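Local coordinates for protein polyketide synthase (Synechococcus sp., PDB 4GOX) that probably transfers a sulfo group from a PAPS donor, as the sulfotransferase domain of an olefin-forming polyketide synthase, and binds adenosine-3'-5'-diphosphate, at residues A[43-48]-A[245-250]; A[59-62]-A[66-69]; A[207-212]-A[228-233]. All coordinates share one frame; numbering follows the deposited sequence.

Overall arrangement
The chain is built round a five-stranded parallel sheet, 50-51, 124-129, 26-30, 149-155 and 208-212 in order across it. Contact 2 closes first along the chain, between a loop and helix 64-71. Contact 3 follows, joining one of the two outermost strands, 208-212, to helix 220-231. Contact 1 spans both, bringing a loop after helix 220-231 back to the end of helix 37-45. Contacts 2 and 3 lie on opposite sides of the chain's centre, their own centres about 28 Å apart. Contacts 1 and 3, about 19 Å between centres, touch where H47 packs on V233 and C228, so the turn after helix 37-45, whose M43 lies near the bound nucleotide, meets the end of helix 220-231.

Contact 1: A[43-48]-A[245-250]; sequences MLAGHP and GDRLTD
R247 packs the face of its guanidinium on the CA of G46, where a late loop meets the C-terminal end of helix 37-45. The flat group rests on the glycine, with G46 CA 3.3 Å above the plane and over its centre. This close approach depends on G46 having no side chain, since a CB at that position would run into NH1. Beneath the aliphatic part of the arginine, A45 CB packs loosely against R247 CD at 4.2 Å. M43 O comes obliquely to within 3.3 Å of R247 NH1, but at an angle too poor for a bond. That nitrogen instead bonds to V42 O, while NH2 bonds to A238 O and NE makes a weak bond to S244 O. The carbonyls of V42 and A238, with weaker help from S244 O, thus hold the rotation of the buried head group, and its positive charge would probably be welcome beside the carbonyl end of the helix dipole. A bend at chi2 (-115°) turns the chain across the glycine. A methionine in its place would probably leave the carbonyls of V42 and A238 without their donor and the G46 backbone without its flat cover. R41, from the same helix, reaches back to R247 O and L248 O, so the two parts of the chain are tied in both directions. The loop is also shaped locally by D246, whose OD1 accepts from L248 N at 3.1 Å in an Asx turn. M43 points away from the loop, its side chain about 7 Å from the bound adenosine-3'-5'-diphosphate. The R247 guanidinium thus lies across the glycine at the end of helix 37-45, which follows the phosphate-binding loop of the P-loop-like sulfotransferase fold.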
ATOM      1  N   MET A  43      -5.301  10.017  -2.272  1.00 43.77           N
ATOM      2  CA  MET A  43      -6.556  10.548  -1.732  1.00 44.97           C
ATOM      3  C   MET A  43      -6.308  10.793  -0.227  1.00 50.53           C
ATOM      4  O   MET A  43      -6.529  11.905   0.240  1.00 52.77           O
ATOM      5  CB  MET A  43      -7.713   9.546  -1.909  1.00 45.86           C
ATOM      6  CG  MET A  43      -8.325   9.481  -3.301  1.00 49.20           C
ATOM      7  SD  MET A  43      -9.257   7.916  -3.433  1.00 52.30           S
ATOM      8  CE  MET A  43     -10.344   8.278  -4.623  1.00 50.44           C
ATOM      9  N   LEU A  44      -5.776   9.774   0.501  1.00 45.52           N
ATOM     10  CA  LEU A  44      -5.491   9.849   1.940  1.00 45.54           C
ATOM     11  C   LEU A  44      -4.482  10.939   2.361  1.00 49.47           C
ATOM     12  O   LEU A  44      -4.632  11.490   3.451  1.00 49.46           O
ATOM     13  CB  LEU A  44      -5.139   8.475   2.563  1.00 43.68           C
ATOM     14  CG  LEU A  44      -6.201   7.353   2.463  1.00 47.66           C
ATOM     15  CD1 LEU A  44      -5.728   6.124   3.169  1.00 46.23           C
ATOM     16  CD2 LEU A  44      -7.588   7.772   3.032  1.00 50.36           C
ATOM     17  N   ALA A  45      -3.498  11.272   1.490  1.00 46.21           N
ATOM     18  CA  ALA A  45      -2.466  12.302   1.724  1.00 48.67           C
ATOM     19  C   ALA A  45      -3.031  13.707   1.871  1.00 57.03           C
ATOM     20  O   ALA A  45      -2.382  14.569   2.481  1.00 59.66           O
ATOM     21  CB  ALA A  45      -1.438  12.291   0.600  1.00 49.61           C
ATOM     22  N   GLY A  46      -4.218  13.935   1.304  1.00 53.97           N
ATOM     23  CA  GLY A  46      -4.900  15.222   1.391  1.00 55.89           C
ATOM     24  C   GLY A  46      -5.483  15.482   2.763  1.00 60.75           C
ATOM     25  O   GLY A  46      -5.771  16.629   3.084  1.00 64.01           O
ATOM     26  N   HIS A  47      -5.677  14.427   3.587  1.00 54.91           N
ATOM     27  CA  HIS A  47      -6.233  14.597   4.927  1.00 55.14           C
ATOM     28  C   HIS A  47      -5.181  15.202   5.887  1.00 61.12           C
ATOM     29  O   HIS A  47      -4.071  14.667   5.985  1.00 59.81           O
ATOM     30  CB  HIS A  47      -6.754  13.264   5.459  1.00 53.66           C
ATOM     31  CG  HIS A  47      -7.652  13.395   6.646  1.00 58.67           C
ATOM     32  ND1 HIS A  47      -7.202  13.928   7.842  1.00 62.17           N
ATOM     33  CD2 HIS A  47      -8.946  13.030   6.791  1.00 61.02           C
ATOM     34  CE1 HIS A  47      -8.242  13.911   8.656  1.00 63.32           C
ATOM     35  NE2 HIS A  47      -9.311  13.367   8.072  1.00 62.95           N
ATOM     36  N   PRO A  48      -5.512  16.293   6.624  1.00 61.21           N
ATOM     37  CA  PRO A  48      -4.520  16.882   7.540  1.00 62.30           C
ATOM     38  C   PRO A  48      -4.118  16.021   8.755  1.00 64.76           C
ATOM     39  O   PRO A  48      -3.077  16.284   9.360  1.00 64.81           O
ATOM     40  CB  PRO A  48      -5.153  18.216   7.945  1.00 67.45           C
ATOM     41  CG  PRO A  48      -6.609  18.017   7.775  1.00 72.27           C
ATOM     42  CD  PRO A  48      -6.764  17.079   6.611  1.00 65.16           C
ATOM     43  N   GLY A 245      -2.992  20.333  -4.990  1.00 85.81           N
ATOM     44  CA  GLY A 245      -1.920  20.570  -4.021  1.00 86.89           C
ATOM     45  C   GLY A 245      -0.778  19.568  -4.085  1.00 89.92           C
ATOM     46  O   GLY A 245      -0.722  18.747  -5.009  1.00 87.48           O
ATOM     47  N   ASP A 246       0.155  19.633  -3.104  1.00 87.63           N
ATOM     48  CA  ASP A 246       1.309  18.728  -3.046  1.00 86.40           C
ATOM     49  C   ASP A 246       0.979  17.489  -2.208  1.00 87.10           C
ATOM     50  O   ASP A 246       0.817  17.582  -0.984  1.00 86.68           O
ATOM     51  CB  ASP A 246       2.582  19.447  -2.533  1.00 91.59           C
ATOM     52  CG  ASP A 246       3.917  18.781  -2.893  1.00102.53           C
ATOM     53  OD1 ASP A 246       3.975  17.518  -2.928  1.00 99.42           O
ATOM     54  OD2 ASP A 246       4.912  19.520  -3.106  1.00109.48           O
ATOM     55  N   ARG A 247       0.876  16.331  -2.889  1.00 80.46           N
ATOM     56  CA  ARG A 247       0.561  15.023  -2.300  1.00 76.59           C
ATOM     57  C   ARG A 247       1.762  14.060  -2.442  1.00 78.69           C
ATOM     58  O   ARG A 247       1.618  12.843  -2.250  1.00 75.92           O
ATOM     59  CB  ARG A 247      -0.687  14.427  -2.991  1.00 73.73           C
ATOM     60  CG  ARG A 247      -1.862  15.386  -3.103  1.00 71.97           C
ATOM     61  CD  ARG A 247      -3.028  14.893  -2.286  1.00 64.52           C
ATOM     62  NE  ARG A 247      -4.057  15.919  -2.133  1.00 65.78           N
ATOM     63  CZ  ARG A 247      -5.338  15.671  -1.885  1.00 70.77           C
ATOM     64  NH1 ARG A 247      -5.772  14.418  -1.774  1.00 51.09           N
ATOM     65  NH2 ARG A 247      -6.194  16.668  -1.741  1.00 60.84           N
ATOM     66  N   LEU A 248       2.954  14.622  -2.757  1.00 77.04           N
ATOM     67  CA  LEU A 248       4.216  13.890  -2.967  1.00 77.02           C
ATOM     68  C   LEU A 248       4.029  12.856  -4.103  1.00 77.91           C
ATOM     69  O   LEU A 248       4.016  11.639  -3.869  1.00 73.43           O
ATOM     70  CB  LEU A 248       4.781  13.244  -1.662  1.00 76.34           C
ATOM     71  CG  LEU A 248       4.691  14.015  -0.323  1.00 81.96           C
ATOM     72  CD1 LEU A 248       5.339  13.225   0.795  1.00 81.13           C
ATOM     73  CD2 LEU A 248       5.313  15.407  -0.413  1.00 88.14           C
ATOM     74  N   THR A 249       3.798  13.386  -5.320  1.00 75.77           N
ATOM     75  CA  THR A 249       3.557  12.642  -6.563  1.00 74.86           C
ATOM     76  C   THR A 249       4.628  12.978  -7.614  1.00 82.72           C
ATOM     77  O   THR A 249       4.755  12.261  -8.607  1.00 82.70           O
ATOM     78  CB  THR A 249       2.141  12.958  -7.114  1.00 79.64           C
ATOM     79  OG1 THR A 249       1.997  14.372  -7.345  1.00 81.07           O
ATOM     80  CG2 THR A 249       1.024  12.443  -6.213  1.00 71.62           C
ATOM     81  N   ASP A 250       5.368  14.090  -7.394  1.00 82.38           N
ATOM     82  CA  ASP A 250       6.431  14.644  -8.247  1.00121.51           C
ATOM     83  C   ASP A 250       7.591  13.683  -8.546  1.00146.33           C
ATOM     84  O   ASP A 250       8.031  12.931  -7.679  1.00103.03           O
ATOM     85  CB  ASP A 250       6.951  15.975  -7.666  1.00126.45           C
ATOM     86  CG  ASP A 250       7.065  16.007  -6.148  1.00134.24           C
ATOM     87  OD1 ASP A 250       6.013  16.094  -5.473  1.00131.84           O
ATOM     88  OD2 ASP A 250       8.203  15.968  -5.639  1.00142.06           O
TER

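Contact 2: A[59-62]-A[66-69]; sequences LPFE and DRHQ
The F61 ring is sandwiched between P60 CB on one face and the backbone and side-chain stem of R67 on the other. P60 CB stands 3.8 Å above the centre of the ring, whereas R67 CA, on the opposite face, is offset toward the rim. R67 CA makes a CH-pi contact, 3.8 Å from the centroid of the F61 ring and 20° off its normal. The rest of the arginine stem continues over the same face, with R67 CG 3.6 Å from F61 CD2. Side chains of I109, E70 and L71 also touch the ring, and the H57 ring meets it with the two planes steeply inclined. D66 C approaches F61 CD1 obliquely. The extended arginine crosses the phenylalanine at about a right angle, and its CG, anti to the backbone N (chi1 -177°), carries the chain across the CD2 and CE2 rim and past it, where the guanidinium stands almost perpendicular to the ring (89°). Its head group is held by main-chain oxygens: NE bonds to H57 O, and NH2 to L56 O and G77 O. Beside this core, E62 and D66 run side by side in the same direction, and D66 OD2 lies 3.1 Å from E62 CB. The two acids have separate polar partners, D66 OD2 accepting from T63 N just before helix 64-71 and E62 OE1 from Q16 N. Their carboxylate oxygens, E62 OE1 and D66 OD2, remain 6.1 Å apart, so any mutual repulsion is likely to be modest. The chemistry divides the arginine in two: its aliphatic stem packs on the aromatic face through dispersion and CH-pi contact, while at its charged end L56 O and H57 O tie the helix to the loop before it, and G77 O to the chain after.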
ATOM      1  N   LEU A  59       8.838  -2.643   5.632  1.00 36.24           N
ATOM      2  CA  LEU A  59       8.404  -3.914   6.231  1.00 35.44           C
ATOM      3  C   LEU A  59       9.162  -5.197   5.833  1.00 38.03           C
ATOM      4  O   LEU A  59       9.408  -5.991   6.742  1.00 39.44           O
ATOM      5  CB  LEU A  59       6.879  -4.051   6.134  1.00 34.21           C
ATOM      6  CG  LEU A  59       6.170  -4.980   7.133  1.00 38.44           C
ATOM      7  CD1 LEU A  59       6.305  -4.449   8.565  1.00 39.46           C
ATOM      8  CD2 LEU A  59       4.695  -5.065   6.805  1.00 36.69           C
ATOM      9  N   PRO A  60       9.612  -5.424   4.553  1.00 35.38           N
ATOM     10  CA  PRO A  60      10.315  -6.687   4.223  1.00 36.21           C
ATOM     11  C   PRO A  60      11.691  -6.891   4.833  1.00 44.85           C
ATOM     12  O   PRO A  60      12.276  -7.960   4.657  1.00 46.84           O
ATOM     13  CB  PRO A  60      10.498  -6.594   2.703  1.00 37.94           C
ATOM     14  CG  PRO A  60       9.509  -5.595   2.230  1.00 39.85           C
ATOM     15  CD  PRO A  60       9.381  -4.624   3.331  1.00 36.41           C
ATOM     16  N   PHE A  61      12.236  -5.869   5.499  1.00 42.32           N
ATOM     17  CA  PHE A  61      13.625  -5.888   5.981  1.00 43.89           C
ATOM     18  C   PHE A  61      13.744  -5.771   7.472  1.00 48.39           C
ATOM     19  O   PHE A  61      12.901  -5.166   8.119  1.00 48.68           O
ATOM     20  CB  PHE A  61      14.378  -4.717   5.316  1.00 45.16           C
ATOM     21  CG  PHE A  61      14.109  -4.647   3.826  1.00 44.32           C
ATOM     22  CD1 PHE A  61      14.669  -5.587   2.955  1.00 47.26           C
ATOM     23  CD2 PHE A  61      13.251  -3.689   3.304  1.00 43.18           C
ATOM     24  CE1 PHE A  61      14.409  -5.531   1.579  1.00 46.54           C
ATOM     25  CE2 PHE A  61      12.965  -3.655   1.933  1.00 45.56           C
ATOM     26  CZ  PHE A  61      13.553  -4.578   1.080  1.00 43.83           C
ATOM     27  N   GLU A  62      14.801  -6.339   8.010  1.00 45.31           N
ATOM     28  CA  GLU A  62      15.108  -6.325   9.426  1.00 45.71           C
ATOM     29  C   GLU A  62      15.749  -4.967   9.805  1.00 50.13           C
ATOM     30  O   GLU A  62      15.271  -4.281  10.716  1.00 50.37           O
ATOM     31  CB  GLU A  62      16.043  -7.523   9.731  1.00 49.11           C
ATOM     32  CG  GLU A  62      16.308  -7.769  11.192  1.00 54.92           C
ATOM     33  CD  GLU A  62      15.067  -8.105  11.978  1.00 67.30           C
ATOM     34  OE1 GLU A  62      14.628  -9.276  11.935  1.00 58.48           O
ATOM     35  OE2 GLU A  62      14.536  -7.192  12.648  1.00 64.72           O
ATOM     36  N   ASP A  66      20.083  -4.531   5.511  1.00 59.56           N
ATOM     37  CA  ASP A  66      19.451  -5.577   4.676  1.00 58.80           C
ATOM     38  C   ASP A  66      18.723  -4.920   3.522  1.00 58.46           C
ATOM     39  O   ASP A  66      18.820  -5.384   2.381  1.00 58.30           O
ATOM     40  CB  ASP A  66      18.418  -6.405   5.465  1.00 59.10           C
ATOM     41  CG  ASP A  66      18.943  -7.003   6.742  1.00 73.71           C
ATOM     42  OD1 ASP A  66      19.993  -7.655   6.697  1.00 80.22           O
ATOM     43  OD2 ASP A  66      18.307  -6.807   7.784  1.00 79.83           O
ATOM     44  N   ARG A  67      17.996  -3.834   3.839  1.00 52.38           N
ATOM     45  CA  ARG A  67      17.214  -3.048   2.892  1.00 49.87           C
ATOM     46  C   ARG A  67      18.137  -2.544   1.800  1.00 55.48           C
ATOM     47  O   ARG A  67      17.870  -2.800   0.630  1.00 54.64           O
ATOM     48  CB  ARG A  67      16.482  -1.909   3.623  1.00 44.89           C
ATOM     49  CG  ARG A  67      15.585  -1.064   2.739  1.00 42.26           C
ATOM     50  CD  ARG A  67      14.665  -0.212   3.601  1.00 46.73           C
ATOM     51  NE  ARG A  67      13.735   0.604   2.820  1.00 46.77           N
ATOM     52  CZ  ARG A  67      14.056   1.763   2.248  1.00 62.13           C
ATOM     53  NH1 ARG A  67      15.292   2.237   2.336  1.00 47.08           N
ATOM     54  NH2 ARG A  67      13.141   2.456   1.589  1.00 45.19           N
ATOM     55  N   HIS A  68      19.278  -1.949   2.180  1.00 55.72           N
ATOM     56  CA  HIS A  68      20.248  -1.485   1.202  1.00 58.88           C
ATOM     57  C   HIS A  68      20.850  -2.637   0.397  1.00 65.33           C
ATOM     58  O   HIS A  68      20.960  -2.506  -0.813  1.00 65.34           O
ATOM     59  CB  HIS A  68      21.330  -0.640   1.855  1.00 62.45           C
ATOM     60  CG  HIS A  68      22.288  -0.055   0.873  1.00 68.85           C
ATOM     61  ND1 HIS A  68      21.876   0.869  -0.071  1.00 70.59           N
ATOM     62  CD2 HIS A  68      23.614  -0.277   0.721  1.00 74.02           C
ATOM     63  CE1 HIS A  68      22.962   1.181  -0.764  1.00 72.98           C
ATOM     64  NE2 HIS A  68      24.031   0.514  -0.327  1.00 75.29           N
ATOM     65  N   GLN A  69      21.184  -3.772   1.043  1.00 56.45           N
ATOM     66  CA  GLN A  69      21.730  -4.941   0.334  1.00 59.14           C
ATOM     67  C   GLN A  69      20.753  -5.449  -0.723  1.00 63.87           C
ATOM     68  O   GLN A  69      21.146  -5.633  -1.879  1.00 64.21           O
ATOM     69  CB  GLN A  69      22.119  -6.087   1.300  1.00 62.48           C
ATOM     70  CG  GLN A  69      23.422  -5.869   2.085  1.00 88.41           C
ATOM     71  CD  GLN A  69      24.662  -5.667   1.228  1.00118.50           C
ATOM     72  OE1 GLN A  69      24.946  -6.432   0.292  1.00116.20           O
ATOM     73  NE2 GLN A  69      25.438  -4.632   1.543  1.00112.47           N
TER

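Contact 3: A[207-212]-A[228-233]; sequences RYLQVI and CDFLGV
L209 CB sits almost exactly over the middle of the F230 ring, 3.6 Å from the centroid and 2° off the normal, a CH-pi contact over the face. Further along the same side chain, L209 CD2 meets F230 CB at 3.8 Å as the two residues slide past each other in opposite directions. With CG anti to the backbone N (chi1 174°), the phenylalanine drives its ring toward the start of the strand. There CZ comes edge-on to the backbone, 3.5 Å from Y208 N and 3.5 Å from R207 C. Around this shell, K150 also touches F230, and I227 on the same helix packs against L209 and V211. Backbone bonds from L209 to Y151 and H153 hold the strand in the sheet, and R207 is anchored by A149 O and a salt bridge to E143. Just past F230 the helix ends in a Schellman motif: V233 N bonds to C228 O at 2.9 Å, with a weak bond from G232 N to D229 O and positive phi at G232. Helix and edge strand meet through apolar and CH-pi packing without a mutual hydrogen bond, the strand held by bonds to 149-155 and the helix end by capping bonds.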
ATOM      1  N   ARG A 207      -9.101  -4.016  13.321  1.00 52.17           N
ATOM      2  CA  ARG A 207      -7.794  -3.705  12.720  1.00 48.59           C
ATOM      3  C   ARG A 207      -7.670  -4.075  11.222  1.00 49.37           C
ATOM      4  O   ARG A 207      -6.604  -3.947  10.632  1.00 47.93           O
ATOM      5  CB  ARG A 207      -6.633  -4.257  13.580  1.00 46.97           C
ATOM      6  CG  ARG A 207      -6.650  -3.751  15.027  1.00 53.49           C
ATOM      7  CD  ARG A 207      -5.296  -3.775  15.712  1.00 56.74           C
ATOM      8  NE  ARG A 207      -4.897  -5.126  16.104  1.00 63.50           N
ATOM      9  CZ  ARG A 207      -3.998  -5.870  15.463  1.00 71.34           C
ATOM     10  NH1 ARG A 207      -3.704  -7.089  15.901  1.00 53.18           N
ATOM     11  NH2 ARG A 207      -3.393  -5.405  14.374  1.00 55.87           N
ATOM     12  N   TYR A 208      -8.768  -4.475  10.603  1.00 45.72           N
ATOM     13  CA  TYR A 208      -8.778  -4.863   9.201  1.00 43.56           C
ATOM     14  C   TYR A 208     -10.043  -4.379   8.512  1.00 46.78           C
ATOM     15  O   TYR A 208     -11.141  -4.558   9.039  1.00 48.81           O
ATOM     16  CB  TYR A 208      -8.683  -6.389   9.103  1.00 44.87           C
ATOM     17  CG  TYR A 208      -8.888  -6.968   7.722  1.00 43.96           C
ATOM     18  CD1 TYR A 208      -7.872  -6.920   6.766  1.00 42.15           C
ATOM     19  CD2 TYR A 208     -10.051  -7.670   7.405  1.00 46.35           C
ATOM     20  CE1 TYR A 208      -8.020  -7.538   5.524  1.00 39.49           C
ATOM     21  CE2 TYR A 208     -10.220  -8.265   6.154  1.00 45.94           C
ATOM     22  CZ  TYR A 208      -9.200  -8.201   5.221  1.00 48.04           C
ATOM     23  OH  TYR A 208      -9.361  -8.814   4.010  1.00 45.86           O
ATOM     24  N   LEU A 209      -9.884  -3.807   7.324  1.00 40.84           N
ATOM     25  CA  LEU A 209     -10.984  -3.331   6.498  1.00 40.80           C
ATOM     26  C   LEU A 209     -10.748  -3.618   5.011  1.00 41.60           C
ATOM     27  O   LEU A 209      -9.755  -3.157   4.447  1.00 37.83           O
ATOM     28  CB  LEU A 209     -11.166  -1.808   6.696  1.00 41.58           C
ATOM     29  CG  LEU A 209     -12.288  -1.118   5.894  1.00 46.15           C
ATOM     30  CD1 LEU A 209     -13.648  -1.311   6.558  1.00 48.28           C
ATOM     31  CD2 LEU A 209     -12.016   0.357   5.767  1.00 46.39           C
ATOM     32  N   GLN A 210     -11.681  -4.331   4.377  1.00 38.54           N
ATOM     33  CA  GLN A 210     -11.661  -4.549   2.929  1.00 37.20           C
ATOM     34  C   GLN A 210     -12.257  -3.339   2.230  1.00 42.70           C
ATOM     35  O   GLN A 210     -13.293  -2.834   2.638  1.00 45.04           O
ATOM     36  CB  GLN A 210     -12.501  -5.770   2.533  1.00 39.06           C
ATOM     37  CG  GLN A 210     -11.746  -7.048   2.777  1.00 46.47           C
ATOM     38  CD  GLN A 210     -12.504  -8.275   2.366  1.00 55.63           C
ATOM     39  OE1 GLN A 210     -13.461  -8.220   1.587  1.00 52.89           O
ATOM     40  NE2 GLN A 210     -12.021  -9.418   2.815  1.00 44.05           N
ATOM     41  N   VAL A 211     -11.622  -2.894   1.169  1.00 38.35           N
ATOM     42  CA  VAL A 211     -12.098  -1.783   0.350  1.00 38.29           C
ATOM     43  C   VAL A 211     -12.110  -2.289  -1.085  1.00 40.66           C
ATOM     44  O   VAL A 211     -11.083  -2.738  -1.599  1.00 37.94           O
ATOM     45  CB  VAL A 211     -11.201  -0.507   0.488  1.00 40.90           C
ATOM     46  CG1 VAL A 211     -11.662   0.577  -0.476  1.00 40.77           C
ATOM     47  CG2 VAL A 211     -11.216   0.027   1.917  1.00 41.80           C
ATOM     48  N   ILE A 212     -13.260  -2.219  -1.723  1.00 39.13           N
ATOM     49  CA  ILE A 212     -13.419  -2.634  -3.110  1.00 38.70           C
ATOM     50  C   ILE A 212     -13.147  -1.431  -4.003  1.00 43.76           C
ATOM     51  O   ILE A 212     -13.903  -0.459  -3.976  1.00 45.21           O
ATOM     52  CB  ILE A 212     -14.825  -3.247  -3.338  1.00 42.14           C
ATOM     53  CG1 ILE A 212     -15.097  -4.413  -2.339  1.00 42.58           C
ATOM     54  CG2 ILE A 212     -15.008  -3.672  -4.788  1.00 41.64           C
ATOM     55  CD1 ILE A 212     -14.064  -5.649  -2.391  1.00 44.62           C
ATOM     56  N   CYS A 228     -12.229   6.573   6.865  1.00 48.94           N
ATOM     57  CA  CYS A 228     -12.040   7.575   7.912  1.00 52.46           C
ATOM     58  C   CYS A 228     -12.566   7.076   9.269  1.00 58.48           C
ATOM     59  O   CYS A 228     -11.897   7.255  10.296  1.00 58.27           O
ATOM     60  CB  CYS A 228     -12.688   8.904   7.515  1.00 54.99           C
ATOM     61  SG  CYS A 228     -11.753   9.830   6.268  1.00 57.37           S
ATOM     62  N   ASP A 229     -13.757   6.436   9.260  1.00 56.53           N
ATOM     63  CA  ASP A 229     -14.373   5.866  10.458  1.00 59.38           C
ATOM     64  C   ASP A 229     -13.483   4.756  11.009  1.00 60.68           C
ATOM     65  O   ASP A 229     -13.297   4.664  12.226  1.00 62.68           O
ATOM     66  CB  ASP A 229     -15.788   5.331  10.154  1.00 62.79           C
ATOM     67  CG  ASP A 229     -16.833   6.387   9.796  1.00 74.86           C
ATOM     68  OD1 ASP A 229     -16.622   7.588  10.134  1.00 75.48           O
ATOM     69  OD2 ASP A 229     -17.868   6.017   9.200  1.00 81.96           O
ATOM     70  N   PHE A 230     -12.904   3.941  10.101  1.00 52.79           N
ATOM     71  CA  PHE A 230     -12.005   2.841  10.443  1.00 49.95           C
ATOM     72  C   PHE A 230     -10.706   3.352  11.081  1.00 53.43           C
ATOM     73  O   PHE A 230     -10.288   2.826  12.113  1.00 53.82           O
ATOM     74  CB  PHE A 230     -11.716   1.983   9.201  1.00 47.68           C
ATOM     75  CG  PHE A 230     -10.676   0.901   9.400  1.00 47.14           C
ATOM     76  CD1 PHE A 230     -10.960  -0.230  10.163  1.00 50.99           C
ATOM     77  CD2 PHE A 230      -9.440   0.976   8.768  1.00 46.03           C
ATOM     78  CE1 PHE A 230     -10.002  -1.237  10.334  1.00 50.85           C
ATOM     79  CE2 PHE A 230      -8.483  -0.029   8.941  1.00 47.34           C
ATOM     80  CZ  PHE A 230      -8.766  -1.123   9.728  1.00 46.73           C
ATOM     81  N   LEU A 231     -10.104   4.398  10.485  1.00 49.18           N
ATOM     82  CA  LEU A 231      -8.866   5.018  10.964  1.00 49.83           C
ATOM     83  C   LEU A 231      -9.059   5.952  12.176  1.00 59.31           C
ATOM     84  O   LEU A 231      -8.073   6.343  12.800  1.00 61.09           O
ATOM     85  CB  LEU A 231      -8.171   5.772   9.812  1.00 47.47           C
ATOM     86  CG  LEU A 231      -7.745   4.935   8.588  1.00 47.10           C
ATOM     87  CD1 LEU A 231      -7.206   5.828   7.486  1.00 45.99           C
ATOM     88  CD2 LEU A 231      -6.736   3.857   8.961  1.00 44.95           C
ATOM     89  N   GLY A 232     -10.312   6.301  12.485  1.00 58.31           N
ATOM     90  CA  GLY A 232     -10.658   7.170  13.605  1.00 62.16           C
ATOM     91  C   GLY A 232     -10.493   8.652  13.340  1.00 67.88           C
ATOM     92  O   GLY A 232     -10.271   9.424  14.276  1.00 70.98           O
ATOM     93  N   VAL A 233     -10.604   9.071  12.073  1.00 62.17           N
ATOM     94  CA  VAL A 233     -10.520  10.491  11.704  1.00 63.15           C
ATOM     95  C   VAL A 233     -11.861  10.957  11.110  1.00 68.86           C
ATOM     96  O   VAL A 233     -12.702  10.125  10.765  1.00 68.28           O
ATOM     97  CB  VAL A 233      -9.310  10.822  10.781  1.00 64.41           C
ATOM     98  CG1 VAL A 233      -7.985  10.584  11.506  1.00 64.55           C
ATOM     99  CG2 VAL A 233      -9.364  10.028   9.463  1.00 60.13           C
TER